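Local structure of CpuTA1 (Curtobacterium pusillum, 5K3W) at residues Leu71-Leu76 against Val92-Val97; Thr226-Leu231 against Tyr252-Ala257; Glu264-Val269 against Ala276-Leu281. The protein belongs to the class IV aminotransferase family and holds pyridoxal-5'-phosphate in a pocket of its fold. One frame throughout, in Å; residues are numbered along the deposited sequence.

Contact 1: residues Leu71-Leu76 against Val92-Val97. With PLP (pyridoxal-5'-phosphate), chain C.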
loop_
_atom_site.group_PDB
_atom_site.type_symbol
_atom_site.label_atom_id
_atom_site.label_comp_id
_atom_site.label_asym_id
_atom_site.label_seq_id
_atom_site.Cartn_x
_atom_site.Cartn_y
_atom_site.Cartn_z
ATOM N N LEU A 71 -13.150 -18.487 8.405
ATOM C CA LEU A 71 -11.865 -18.425 7.713
ATOM C C LEU A 71 -11.455 -16.984 7.429
ATOM O O LEU A 71 -10.315 -16.588 7.705
ATOM C CB LEU A 71 -11.937 -19.197 6.403
ATOM C CG LEU A 71 -11.586 -20.669 6.334
ATOM C CD1 LEU A 71 -11.429 -21.017 4.860
ATOM C CD2 LEU A 71 -10.297 -20.942 7.114
ATOM N N HIS A 72 -12.366 -16.186 6.848
ATOM C CA HIS A 72 -12.037 -14.790 6.576
ATOM C C HIS A 72 -11.626 -14.068 7.857
ATOM O O HIS A 72 -10.633 -13.330 7.874
ATOM C CB HIS A 72 -13.215 -14.067 5.908
ATOM C CG HIS A 72 -13.364 -14.347 4.438
ATOM N ND1 HIS A 72 -12.529 -13.804 3.481
ATOM C CD2 HIS A 72 -14.267 -15.095 3.760
ATOM C CE1 HIS A 72 -12.898 -14.220 2.281
ATOM N NE2 HIS A 72 -13.955 -14.998 2.423
ATOM N N LEU A 73 -12.377 -14.264 8.944
ATOM C CA LEU A 73 -12.033 -13.588 10.192
ATOM C C LEU A 73 -10.690 -14.055 10.705
ATOM O O LEU A 73 -9.905 -13.257 11.224
ATOM C CB LEU A 73 -13.097 -13.832 11.254
ATOM C CG LEU A 73 -14.472 -13.221 11.007
ATOM C CD1 LEU A 73 -15.367 -13.521 12.210
ATOM C CD2 LEU A 73 -14.376 -11.715 10.732
ATOM N N GLY A 74 -10.428 -15.362 10.607
ATOM C CA GLY A 74 -9.132 -15.875 11.009
ATOM C C GLY A 74 -8.007 -15.222 10.237
ATOM O O GLY A 74 -6.974 -14.861 10.814
ATOM N N ARG A 75 -8.205 -15.035 8.921
ATOM C CA ARG A 75 -7.167 -14.452 8.085
ATOM C C ARG A 75 -7.046 -12.954 8.312
ATOM O O ARG A 75 -5.945 -12.406 8.212
ATOM C CB ARG A 75 -7.426 -14.760 6.607
ATOM C CG ARG A 75 -6.252 -14.413 5.704
ATOM C CD ARG A 75 -6.510 -14.787 4.248
ATOM N NE ARG A 75 -7.604 -14.024 3.654
ATOM C CZ ARG A 75 -8.160 -14.295 2.473
ATOM N NH1 ARG A 75 -7.730 -15.318 1.744
ATOM N NH2 ARG A 75 -9.147 -13.537 2.015
ATOM N N LEU A 76 -8.145 -12.279 8.646
ATOM C CA LEU A 76 -8.032 -10.890 9.073
ATOM C C LEU A 76 -7.047 -10.768 10.227
ATOM O O LEU A 76 -6.167 -9.894 10.226
ATOM C CB LEU A 76 -9.402 -10.356 9.482
ATOM C CG LEU A 76 -9.486 -8.893 9.899
ATOM C CD1 LEU A 76 -9.401 -7.940 8.671
ATOM C CD2 LEU A 76 -10.768 -8.694 10.690
ATOM N N VAL A 92 -16.761 -9.031 17.628
ATOM C CA VAL A 92 -17.309 -7.762 17.160
ATOM C C VAL A 92 -17.410 -7.765 15.639
ATOM O O VAL A 92 -18.443 -7.395 15.066
ATOM C CB VAL A 92 -16.452 -6.586 17.658
ATOM C CG1 VAL A 92 -16.958 -5.281 17.060
ATOM C CG2 VAL A 92 -16.471 -6.525 19.174
ATOM N N TRP A 93 -16.340 -8.189 14.962
ATOM C CA TRP A 93 -16.350 -8.191 13.506
ATOM C C TRP A 93 -17.413 -9.146 12.956
ATOM O O TRP A 93 -18.138 -8.808 12.007
ATOM C CB TRP A 93 -14.959 -8.547 12.985
ATOM C CG TRP A 93 -13.980 -7.433 13.138
ATOM C CD1 TRP A 93 -13.058 -7.279 14.138
ATOM C CD2 TRP A 93 -13.820 -6.302 12.264
ATOM N NE1 TRP A 93 -12.337 -6.125 13.938
ATOM C CE2 TRP A 93 -12.781 -5.509 12.795
ATOM C CE3 TRP A 93 -14.450 -5.894 11.077
ATOM C CZ2 TRP A 93 -12.354 -4.320 12.181
ATOM C CZ3 TRP A 93 -14.029 -4.714 10.463
ATOM C CH2 TRP A 93 -12.992 -3.937 11.019
ATOM N N ARG A 94 -17.531 -10.339 13.549
ATOM C CA ARG A 94 -18.583 -11.262 13.132
ATOM C C ARG A 94 -19.953 -10.609 13.273
ATOM O O ARG A 94 -20.747 -10.572 12.325
ATOM C CB ARG A 94 -18.507 -12.547 13.955
ATOM C CG ARG A 94 -19.599 -13.544 13.620
ATOM C CD ARG A 94 -19.543 -14.784 14.503
ATOM N NE ARG A 94 -18.229 -15.425 14.494
ATOM C CZ ARG A 94 -17.426 -15.529 15.557
ATOM N NH1 ARG A 94 -17.794 -15.047 16.739
ATOM N NH2 ARG A 94 -16.252 -16.132 15.439
ATOM N N GLU A 95 -20.235 -10.065 14.454
ATOM C CA GLU A 95 -21.514 -9.411 14.678
ATOM C C GLU A 95 -21.704 -8.252 13.711
ATOM O O GLU A 95 -22.805 -8.053 13.180
ATOM C CB GLU A 95 -21.609 -8.946 16.135
ATOM C CG GLU A 95 -22.002 -10.065 17.112
ATOM C CD GLU A 95 -23.508 -10.362 17.101
ATOM O OE1 GLU A 95 -24.289 -9.439 17.403
ATOM O OE2 GLU A 95 -23.918 -11.502 16.777
ATOM N N ALA A 96 -20.631 -7.492 13.454
ATOM C CA ALA A 96 -20.733 -6.342 12.563
ATOM C C ALA A 96 -21.113 -6.769 11.152
ATOM O O ALA A 96 -21.949 -6.127 10.512
ATOM C CB ALA A 96 -19.423 -5.552 12.545
ATOM N N VAL A 97 -20.517 -7.853 10.650
ATOM C CA VAL A 97 -20.807 -8.283 9.285
ATOM C C VAL A 97 -22.252 -8.762 9.165
ATOM O O VAL A 97 -22.951 -8.440 8.194
ATOM C CB VAL A 97 -19.809 -9.371 8.849
ATOM C CG1 VAL A 97 -20.268 -10.032 7.570
ATOM C CG2 VAL A 97 -18.397 -8.787 8.697
HETATM N N1 PLP C . -4.437 -13.206 -3.314
HETATM C C2 PLP C . -4.633 -11.911 -2.935
HETATM C C2A PLP C . -3.494 -10.910 -2.989
HETATM C C3 PLP C . -5.879 -11.518 -2.483
HETATM O O3 PLP C . -6.038 -10.181 -2.090
HETATM C C4 PLP C . -6.904 -12.430 -2.415
HETATM C C4A PLP C . -8.292 -12.065 -1.961
HETATM C C5 PLP C . -6.712 -13.722 -2.799
HETATM C C6 PLP C . -5.459 -14.107 -3.246
HETATM C C5A PLP C . -7.869 -14.715 -2.741
HETATM O O4P PLP C . -8.415 -14.843 -1.442
HETATM P P PLP C . -9.953 -15.214 -1.240
HETATM O O1P PLP C . -10.317 -16.440 -2.048
HETATM O O2P PLP C . -10.848 -14.063 -1.632
HETATM O O3P PLP C . -10.200 -15.542 0.210
#

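Contact 2: residues Thr226-Leu231 against Tyr252-Ala257. With PLP (pyridoxal-5'-phosphate), chain C.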
loop_
_atom_site.group_PDB
_atom_site.type_symbol
_atom_site.label_atom_id
_atom_site.label_comp_id
_atom_site.label_asym_id
_atom_site.label_seq_id
_atom_site.Cartn_x
_atom_site.Cartn_y
_atom_site.Cartn_z
ATOM N N THR A 226 1.335 -21.969 0.440
ATOM C CA THR A 226 0.986 -20.627 0.894
ATOM C C THR A 226 1.972 -20.034 1.902
ATOM O O THR A 226 1.684 -18.992 2.499
ATOM C CB THR A 226 -0.434 -20.627 1.489
ATOM O OG1 THR A 226 -0.446 -21.359 2.721
ATOM C CG2 THR A 226 -1.405 -21.275 0.526
ATOM N N ASP A 227 3.118 -20.665 2.111
ATOM C CA ASP A 227 4.222 -19.988 2.768
ATOM C C ASP A 227 5.124 -19.240 1.785
ATOM O O ASP A 227 6.123 -18.658 2.205
ATOM C CB ASP A 227 5.046 -20.986 3.571
ATOM C CG ASP A 227 5.646 -22.073 2.710
ATOM O OD1 ASP A 227 5.234 -22.211 1.538
ATOM O OD2 ASP A 227 6.518 -22.808 3.213
ATOM N N GLN A 228 4.786 -19.225 0.497
ATOM C CA GLN A 228 5.578 -18.509 -0.496
ATOM C C GLN A 228 5.254 -17.016 -0.528
ATOM O O GLN A 228 5.357 -16.376 -1.580
ATOM C CB GLN A 228 5.363 -19.125 -1.881
ATOM C CG GLN A 228 6.022 -20.489 -2.062
ATOM C CD GLN A 228 5.589 -21.186 -3.344
ATOM O OE1 GLN A 228 6.301 -21.171 -4.356
ATOM N NE2 GLN A 228 4.419 -21.805 -3.305
ATOM N N GLY A 229 4.875 -16.446 0.610
ATOM C CA GLY A 229 4.568 -15.026 0.640
ATOM C C GLY A 229 3.313 -14.666 -0.127
ATOM O O GLY A 229 3.285 -13.635 -0.807
ATOM N N ILE A 230 2.269 -15.493 -0.017
ATOM C CA ILE A 230 0.996 -15.328 -0.702
ATOM C C ILE A 230 -0.111 -15.564 0.318
ATOM O O ILE A 230 0.123 -16.076 1.415
ATOM C CB ILE A 230 0.834 -16.311 -1.881
ATOM C CG1 ILE A 230 0.658 -17.738 -1.343
ATOM C CG2 ILE A 230 2.029 -16.237 -2.815
ATOM C CD1 ILE A 230 0.384 -18.777 -2.392
ATOM N N LEU A 231 -1.337 -15.223 -0.074
ATOM C CA LEU A 231 -2.492 -15.480 0.772
ATOM C C LEU A 231 -2.917 -16.937 0.674
ATOM O O LEU A 231 -2.828 -17.554 -0.388
ATOM C CB LEU A 231 -3.666 -14.582 0.377
ATOM C CG LEU A 231 -3.774 -13.197 1.014
ATOM C CD1 LEU A 231 -2.561 -12.349 0.753
ATOM C CD2 LEU A 231 -4.983 -12.514 0.451
ATOM N N TYR A 252 -0.637 -29.032 -2.470
ATOM C CA TYR A 252 0.092 -27.790 -2.279
ATOM C C TYR A 252 1.564 -28.040 -2.562
ATOM O O TYR A 252 2.125 -29.036 -2.100
ATOM C CB TYR A 252 -0.068 -27.263 -0.853
ATOM C CG TYR A 252 -1.489 -26.935 -0.464
ATOM C CD1 TYR A 252 -2.326 -27.912 0.044
ATOM C CD2 TYR A 252 -1.999 -25.643 -0.610
ATOM C CE1 TYR A 252 -3.632 -27.620 0.395
ATOM C CE2 TYR A 252 -3.296 -25.340 -0.257
ATOM C CZ TYR A 252 -4.111 -26.340 0.251
ATOM O OH TYR A 252 -5.409 -26.076 0.622
ATOM N N ARG A 253 2.191 -27.136 -3.302
ATOM C CA ARG A 253 3.600 -27.320 -3.620
ATOM C C ARG A 253 4.133 -26.067 -4.298
ATOM O O ARG A 253 3.390 -25.125 -4.594
ATOM C CB ARG A 253 3.798 -28.542 -4.511
ATOM C CG ARG A 253 3.014 -28.452 -5.783
ATOM C CD ARG A 253 3.880 -28.792 -6.976
ATOM N NE ARG A 253 4.309 -30.184 -6.949
ATOM C CZ ARG A 253 4.682 -30.857 -8.031
ATOM N NH1 ARG A 253 4.671 -30.254 -9.215
ATOM N NH2 ARG A 253 5.054 -32.130 -7.931
ATOM N N ARG A 254 5.442 -26.068 -4.517
ATOM C CA ARG A 254 6.067 -25.064 -5.357
ATOM C C ARG A 254 5.865 -25.432 -6.814
ATOM O O ARG A 254 6.127 -26.566 -7.222
ATOM C CB ARG A 254 7.549 -24.944 -5.050
ATOM C CG ARG A 254 7.790 -24.568 -3.635
ATOM C CD ARG A 254 9.166 -23.975 -3.407
ATOM N NE ARG A 254 9.339 -23.854 -1.970
ATOM C CZ ARG A 254 9.551 -24.895 -1.171
ATOM N NH1 ARG A 254 9.640 -26.117 -1.695
ATOM N NH2 ARG A 254 9.682 -24.712 0.140
ATOM N N ILE A 255 5.402 -24.465 -7.590
ATOM C CA ILE A 255 5.085 -24.645 -8.991
ATOM C C ILE A 255 5.924 -23.636 -9.761
ATOM O O ILE A 255 5.657 -22.429 -9.717
ATOM C CB ILE A 255 3.586 -24.449 -9.244
ATOM C CG1 ILE A 255 2.798 -25.395 -8.327
ATOM C CG2 ILE A 255 3.243 -24.632 -10.720
ATOM C CD1 ILE A 255 1.292 -25.253 -8.418
ATOM N N SER A 256 6.957 -24.111 -10.437
ATOM C CA SER A 256 7.755 -23.208 -11.256
ATOM C C SER A 256 6.897 -22.616 -12.372
ATOM O O SER A 256 5.920 -23.223 -12.823
ATOM C CB SER A 256 8.952 -23.945 -11.854
ATOM O OG SER A 256 8.543 -24.747 -12.952
ATOM N N ALA A 257 7.265 -21.412 -12.816
ATOM C CA ALA A 257 6.580 -20.817 -13.961
ATOM C C ALA A 257 6.577 -21.752 -15.166
ATOM O O ALA A 257 5.642 -21.724 -15.971
ATOM C CB ALA A 257 7.227 -19.480 -14.333
HETATM N N1 PLP C . -4.437 -13.206 -3.314
HETATM C C2 PLP C . -4.633 -11.911 -2.935
HETATM C C2A PLP C . -3.494 -10.910 -2.989
HETATM C C3 PLP C . -5.879 -11.518 -2.483
HETATM O O3 PLP C . -6.038 -10.181 -2.090
HETATM C C4 PLP C . -6.904 -12.430 -2.415
HETATM C C4A PLP C . -8.292 -12.065 -1.961
HETATM C C5 PLP C . -6.712 -13.722 -2.799
HETATM C C6 PLP C . -5.459 -14.107 -3.246
HETATM C C5A PLP C . -7.869 -14.715 -2.741
HETATM O O4P PLP C . -8.415 -14.843 -1.442
HETATM P P PLP C . -9.953 -15.214 -1.240
HETATM O O1P PLP C . -10.317 -16.440 -2.048
HETATM O O2P PLP C . -10.848 -14.063 -1.632
HETATM O O3P PLP C . -10.200 -15.542 0.210
HETATM O O HOH W 1 4.882 -21.691 -6.372
#

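Contact 3: residues Glu264-Val269 against Ala276-Leu281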
loop_
_atom_site.group_PDB
_atom_site.type_symbol
_atom_site.label_atom_id
_atom_site.label_comp_id
_atom_site.label_asym_id
_atom_site.label_seq_id
_atom_site.Cartn_x
_atom_site.Cartn_y
_atom_site.Cartn_z
ATOM N N GLU A 264 -2.739 -28.411 -17.858
ATOM C CA GLU A 264 -3.847 -28.719 -18.755
ATOM C C GLU A 264 -4.947 -27.675 -18.666
ATOM O O GLU A 264 -5.575 -27.350 -19.676
ATOM C CB GLU A 264 -4.409 -30.104 -18.449
ATOM C CG GLU A 264 -3.634 -31.213 -19.115
ATOM C CD GLU A 264 -3.534 -32.446 -18.254
ATOM O OE1 GLU A 264 -4.535 -32.789 -17.580
ATOM O OE2 GLU A 264 -2.442 -33.059 -18.241
ATOM N N ALA A 265 -5.213 -27.157 -17.469
ATOM C CA ALA A 265 -6.173 -26.074 -17.299
ATOM C C ALA A 265 -5.736 -25.232 -16.114
ATOM O O ALA A 265 -4.991 -25.697 -15.247
ATOM C CB ALA A 265 -7.604 -26.591 -17.099
ATOM N N LEU A 266 -6.200 -23.978 -16.094
ATOM C CA LEU A 266 -5.871 -23.026 -15.042
ATOM C C LEU A 266 -7.109 -22.237 -14.647
ATOM O O LEU A 266 -7.946 -21.905 -15.493
ATOM C CB LEU A 266 -4.793 -22.034 -15.483
ATOM C CG LEU A 266 -3.465 -22.603 -15.950
ATOM C CD1 LEU A 266 -2.648 -21.490 -16.561
ATOM C CD2 LEU A 266 -2.722 -23.220 -14.782
ATOM N N TRP A 267 -7.193 -21.907 -13.354
ATOM C CA TRP A 267 -8.191 -20.979 -12.833
ATOM C C TRP A 267 -7.532 -19.971 -11.903
ATOM O O TRP A 267 -6.567 -20.286 -11.200
ATOM C CB TRP A 267 -9.316 -21.686 -12.043
ATOM C CG TRP A 267 -10.088 -22.711 -12.803
ATOM C CD1 TRP A 267 -11.310 -22.550 -13.391
ATOM C CD2 TRP A 267 -9.703 -24.071 -13.038
ATOM N NE1 TRP A 267 -11.710 -23.726 -13.974
ATOM C CE2 TRP A 267 -10.742 -24.676 -13.770
ATOM C CE3 TRP A 267 -8.586 -24.839 -12.687
ATOM C CZ2 TRP A 267 -10.691 -26.015 -14.176
ATOM C CZ3 TRP A 267 -8.540 -26.164 -13.077
ATOM C CH2 TRP A 267 -9.583 -26.739 -13.820
ATOM N N LEU A 268 -8.071 -18.755 -11.903
ATOM C CA LEU A 268 -7.900 -17.804 -10.812
ATOM C C LEU A 268 -9.152 -17.841 -9.945
ATOM O O LEU A 268 -10.270 -17.748 -10.464
ATOM C CB LEU A 268 -7.684 -16.386 -11.339
ATOM C CG LEU A 268 -6.383 -16.119 -12.080
ATOM C CD1 LEU A 268 -6.191 -14.628 -12.247
ATOM C CD2 LEU A 268 -5.214 -16.752 -11.343
ATOM N N VAL A 269 -8.979 -17.966 -8.635
ATOM C CA VAL A 269 -10.119 -18.061 -7.724
ATOM C C VAL A 269 -9.998 -16.999 -6.634
ATOM O O VAL A 269 -8.895 -16.677 -6.180
ATOM C CB VAL A 269 -10.235 -19.477 -7.113
ATOM C CG1 VAL A 269 -10.338 -20.514 -8.216
ATOM C CG2 VAL A 269 -9.043 -19.777 -6.185
ATOM N N ALA A 276 -12.582 -18.183 -12.074
ATOM C CA ALA A 276 -12.476 -17.655 -13.429
ATOM C C ALA A 276 -11.518 -18.514 -14.241
ATOM O O ALA A 276 -10.302 -18.491 -13.983
ATOM C CB ALA A 276 -12.006 -16.201 -13.406
ATOM N N PRO A 277 -12.000 -19.267 -15.227
ATOM C CA PRO A 277 -11.100 -20.133 -16.003
ATOM C C PRO A 277 -10.261 -19.330 -16.989
ATOM O O PRO A 277 -10.718 -18.348 -17.580
ATOM C CB PRO A 277 -12.064 -21.082 -16.726
ATOM C CG PRO A 277 -13.310 -20.269 -16.920
ATOM C CD PRO A 277 -13.382 -19.295 -15.744
ATOM N N ILE A 278 -9.022 -19.768 -17.169
ATOM C CA ILE A 278 -8.048 -19.041 -17.981
ATOM C C ILE A 278 -8.054 -19.600 -19.401
ATOM O O ILE A 278 -7.768 -20.781 -19.616
ATOM C CB ILE A 278 -6.640 -19.119 -17.367
ATOM C CG1 ILE A 278 -6.623 -18.445 -15.983
ATOM C CG2 ILE A 278 -5.633 -18.482 -18.316
ATOM C CD1 ILE A 278 -5.304 -18.518 -15.242
ATOM N N THR A 279 -8.375 -18.745 -20.367
ATOM C CA THR A 279 -8.369 -19.124 -21.774
ATOM C C THR A 279 -7.006 -18.933 -22.421
ATOM O O THR A 279 -6.676 -19.636 -23.383
ATOM C CB THR A 279 -9.396 -18.297 -22.559
ATOM O OG1 THR A 279 -9.077 -16.903 -22.437
ATOM C CG2 THR A 279 -10.785 -18.527 -22.035
ATOM N N ALA A 280 -6.216 -17.982 -21.936
ATOM C CA ALA A 280 -4.892 -17.742 -22.485
ATOM C C ALA A 280 -3.981 -17.238 -21.373
ATOM O O ALA A 280 -4.394 -16.457 -20.510
ATOM C CB ALA A 280 -4.941 -16.745 -23.655
ATOM N N LEU A 281 -2.744 -17.706 -21.386
ATOM C CA LEU A 281 -1.729 -17.237 -20.456
ATOM C C LEU A 281 -0.549 -16.784 -21.301
ATOM O O LEU A 281 0.086 -17.602 -21.973
ATOM C CB LEU A 281 -1.325 -18.329 -19.468
ATOM C CG LEU A 281 -0.298 -17.880 -18.425
ATOM C CD1 LEU A 281 -0.904 -16.779 -17.567
ATOM C CD2 LEU A 281 0.225 -19.052 -17.560
HETATM O O HOH W 2 -7.688 -23.276 -18.592
#

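Contact 1: residues Leu71-Leu76 against Val92-Val97
Leu73 reaches from one helix to the next and forks against Trp93 and Arg94. Its CB is directed at 92-97, and CG, anti to the carbonyl carbon (chi1 -67°), carries both methyl groups across the gap. CD1 lies 3.7 Å from Arg94 CB, the side chains crossing at about a right angle, and comes within 4.1 Å of Arg94 NE. The other branch, CD2, meets Trp93 CB at 3.9 Å. One turn on, Leu76 sets its CD2 over one face of the Trp93 indole in a CH-pi contact, 4.1 Å from the five-membered-ring centroid and almost on its normal. These successive helices, 69-82 and 90-108, pack beside the antiparallel sheet of strands 54-62 and 114-121; the axes of the two segments approach to 10.9 Å, their directions 133° apart, and Leu118 of strand 114-121 touches both Leu73 and Trp93. Trp93 NE1 bonds to Pro12 O, and Arg94 NH2 pairs with Glu70. From another side of helix 69-82, Arg75 binds the phosphate group of pyridoxal-5'-phosphate: Arg75 NH1 and NH2 each donate to PLP O3P at 2.9 Å. Glu57 OE1 salt-bridges Arg75 NH2 and accepts from His72 ND1, consistent with second-shell orientation of the guanidinium.

Contact 2: residues Thr226-Leu231 against Tyr252-Ala257
Arg254 CG lies over one face of the Gln228 amide, and a water sits close to the amide plane, nearer OE1 than NE2. The amide and the Arg254 guanidinium stand 72° apart, so these two flat groups do not stack; it is the aliphatic part of the arginine that the amide meets. Gln228 OE1 lies 3.8 Å from Arg254 CG, and Gln228 NE2 is 3.7 Å from Arg253 O. The reach comes from an extended side chain: CG is anti to the carbonyl carbon (chi1 -72°) and the chain runs straight on beyond it, taking the amide across to the loop just past strand 250-253. There the water links the two segments, donating to Gln228 OE1 and accepting from Ile255 N at 3.1 Å. NE2 of the same amide bonds back to Gln225 O; with the water at OE1, this probably fixes the amide's rotation. Further off, Asp227 OD2 and Arg254 NH2 carry opposite charges but stay 4.8 Å apart. The loop 226-231 leads from strand 220-224 to helix 234-245, and its far end belongs to the cofactor pocket: Leu231 sets its CD2 over the face of the pyridine ring, 3.2 Å from PLP C3. Glu207 accepts from Leu231 N and Asn212 donates to Leu231 O. Amide-on-hydrocarbon packing and one water bridge thus join the segments, which implies a contact partly mediated by solvent.

Contact 3: residues Glu264-Val269 against Ala276-Leu281
Ile278 drives its CD1 between Leu266 and Leu268, and this wedge is the tight half of the contact. CD1 lies 3.6 Å from Leu266 CB and 4.1 Å from Leu268 CG; with CG1 anti to the carbonyl carbon (chi1 -63°), CG1 and CD1 are turned toward those two leucines. Ile197 of strand 195-199 packs against Leu268, Ile278 and Leu281 and thickens this apolar side, where Leu281 CD2 also reaches Leu266 CD1. Beneath the side chains the backbones form an antiparallel beta hairpin. Leu268 and Ala276 are its hydrogen-bonded pair: Ala276 N gives a nearly straight bond (171°) of 2.9 Å to Leu268 O, and Leu268 N returns one of 3.1 Å to Ala276 O. Trp267 and Pro277 form the next, non-hydrogen-bonded pair, and on their face of the sheet Trp267 CD1 rests 3.7 Å from Pro277 CB while the indole NE1 bonds to Thr293 of helix 290-307.

The pairing is looser toward Glu264. Ile278 N still bonds to Leu266 O at 2.9 Å, but the return link is made by a water, which accepts from Leu266 N and is placed to donate to Ile278 O. Past it the strands part: the chain turns a corner at Thr279 into the sheet with strand 149-155, while Glu264 and Ala265 face Leu216 in a classic beta bulge. The chemistry thus grades along the hairpin: two amide bonds join Leu268 and Ala276 nearer the turn, whereas at Leu266 and Ile278 one direct bond and a water share the backbone polar groups, beside packed hydrocarbon.

Overall arrangement
The three contacts follow one another in series along the chain, each closing before the next opens. Contact 1 pairs helices 69-82 and 90-108 beside the six-stranded antiparallel sheet; contacts 2 and 3 both reach the five-stranded mixed sheet, in which strands 250-253 and 274-278 are the outermost within the chain. Their centres lie about 17 Å apart, whereas that of contact 1 is about 25 Å from contact 2 and about 30 Å from contact 3, across the chain's centre. Pyridoxal-5'-phosphate bridges this division: contacts 1 and 2 both touch it, and each other through Arg75 and Leu231. The cofactor is therefore held between two parts of the fold, with the hairpin of contact 3 set farther back.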